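Local coordinates for protein 6-phosphogluconate dehydrogenase, NAD-binding (Mycolicibacterium smegmatis MC2 155, PDB 6SMT) that reduces imines with S enantioselectivity, probably using NADPH, bound mainly by its Rossmann-type domain, as hydride donor, at residues Tyr271-Thr275 and Arg287-Met292. Sequence-based numbering, arbitrary orientation. Where two conformers were deposited one is given.
Sequences YVDAT and RIASEM
Met292 lays its CG over the centre of the Tyr271 ring, 3.5 Å from the centroid and 2° off the normal, a CH-pi contact. Beyond CG the methionine is extended, crossing the tyrosine at about a right angle. Met292 SD lies above the same face, 4.6 Å from the Tyr271 centroid in a Met-aromatic contact, and Met292 CE is 3.7 Å from Tyr271 CD2. At the ring's far end, Tyr271 OH hydrogen-bonds Asp261 of the second subunit. Ile288 sets CG2 3.7 Å from Tyr271 CB and CD1 against Val272 CG2, and also packs on helix 241-257. In Thr275, chi1 of -59° puts OG1 beside its own backbone N, facing the carbonyl one turn earlier, where it donates to Tyr271 O at 2.8 Å; Thr275 N donates to that oxygen from the opposite face of its plane. Thr275 CG2 meets Arg287 CG. Glu291, bent at chi2, passes its CG by Thr275 OG1 and its carboxylate by Ala274 CB. Segment 287-292 is thus folded back on helix 263-280 of the C-terminal helical domain mainly by apolar packing; with the Thr275 hydroxyl proton spent within its own helix, its polar link across the seam runs through a water donating to both Thr275 OG1 and Arg287 O.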
# COMPACT_ATOMS: atom_id res chain seq x y z
N TYR B 271 -0.03 -1.51 17.46
CA TYR B 271 -1.35 -0.94 17.38
C TYR B 271 -2.41 -2.04 17.48
O TYR B 271 -3.45 -1.85 18.08
CB TYR B 271 -1.55 -0.14 16.09
CG TYR B 271 -0.47 0.86 15.78
CD1 TYR B 271 0.07 1.73 16.71
CD2 TYR B 271 0.03 0.95 14.51
CE1 TYR B 271 1.09 2.62 16.37
CE2 TYR B 271 1.01 1.86 14.14
CZ TYR B 271 1.56 2.69 15.10
OH TYR B 271 2.56 3.57 14.74
N VAL B 272 -2.21 -3.12 16.72
CA VAL B 272 -3.14 -4.26 16.75
C VAL B 272 -3.30 -4.82 18.17
O VAL B 272 -4.42 -4.97 18.63
CB VAL B 272 -2.65 -5.32 15.75
CG1 VAL B 272 -3.48 -6.58 15.92
CG2 VAL B 272 -2.74 -4.81 14.33
N ASP B 273 -2.18 -5.03 18.83
CA ASP B 273 -2.23 -5.59 20.18
C ASP B 273 -2.93 -4.59 21.13
O ASP B 273 -3.63 -5.06 22.05
CB ASP B 273 -0.85 -5.94 20.65
CG ASP B 273 -0.25 -7.17 20.02
OD1 ASP B 273 -1.03 -7.92 19.34
OD2 ASP B 273 0.99 -7.40 20.25
N ALA B 274 -2.65 -3.31 21.01
CA ALA B 274 -3.34 -2.34 21.86
C ALA B 274 -4.83 -2.36 21.62
O ALA B 274 -5.62 -2.20 22.53
CB ALA B 274 -2.75 -1.02 21.62
N THR B 275 -5.28 -2.60 20.35
CA THR B 275 -6.69 -2.64 20.05
C THR B 275 -7.34 -3.88 20.71
O THR B 275 -8.46 -3.79 21.20
CB THR B 275 -6.85 -2.69 18.52
OG1 THR B 275 -6.25 -1.52 17.94
CG2 THR B 275 -8.30 -2.67 18.09
N ARG B 287 -10.80 -0.28 13.25
CA ARG B 287 -10.59 0.22 14.61
C ARG B 287 -9.12 0.41 14.91
O ARG B 287 -8.80 1.14 15.84
CB ARG B 287 -11.12 -0.85 15.56
CG ARG B 287 -11.01 -0.55 17.04
CD ARG B 287 -11.89 0.53 17.50
NE ARG B 287 -13.22 0.05 17.76
CZ ARG B 287 -14.21 0.74 18.35
NH1 ARG B 287 -14.05 2.04 18.62
NH2 ARG B 287 -15.36 0.12 18.58
N ILE B 288 -8.20 -0.27 14.23
CA ILE B 288 -6.77 -0.36 14.68
C ILE B 288 -6.17 1.04 14.81
O ILE B 288 -5.38 1.29 15.75
CB ILE B 288 -5.97 -1.29 13.76
CG1 ILE B 288 -6.42 -2.75 13.91
CG2 ILE B 288 -4.45 -1.18 14.05
CD1 ILE B 288 -5.97 -3.63 12.72
N ALA B 289 -6.35 1.87 13.80
CA ALA B 289 -5.64 3.15 13.73
C ALA B 289 -5.98 4.04 14.93
O ALA B 289 -5.14 4.92 15.27
CB ALA B 289 -5.97 3.81 12.43
N SER B 290 -7.13 3.86 15.59
CA SER B 290 -7.36 4.65 16.81
C SER B 290 -6.17 4.55 17.76
O SER B 290 -5.86 5.59 18.40
CB SER B 290 -8.60 4.17 17.51
OG SER B 290 -9.71 4.41 16.64
N GLU B 291 -5.58 3.38 17.95
CA GLU B 291 -4.49 3.11 18.89
C GLU B 291 -3.19 3.75 18.45
O GLU B 291 -2.20 3.66 19.18
CB GLU B 291 -4.32 1.63 19.19
CG GLU B 291 -5.55 1.11 19.93
CD GLU B 291 -5.72 1.71 21.34
OE1 GLU B 291 -4.70 2.09 21.98
OE2 GLU B 291 -6.86 1.66 21.83
N MET B 292 -3.16 4.49 17.35
CA MET B 292 -1.97 5.23 16.92
C MET B 292 -1.92 6.56 17.67
O MET B 292 -0.85 7.16 17.54
CB MET B 292 -2.01 5.45 15.41
CG MET B 292 -1.97 4.11 14.63
SD MET B 292 -2.10 4.47 12.84
CE MET B 292 -2.12 2.82 12.16
O HOH W 1 -8.05 0.77 18.26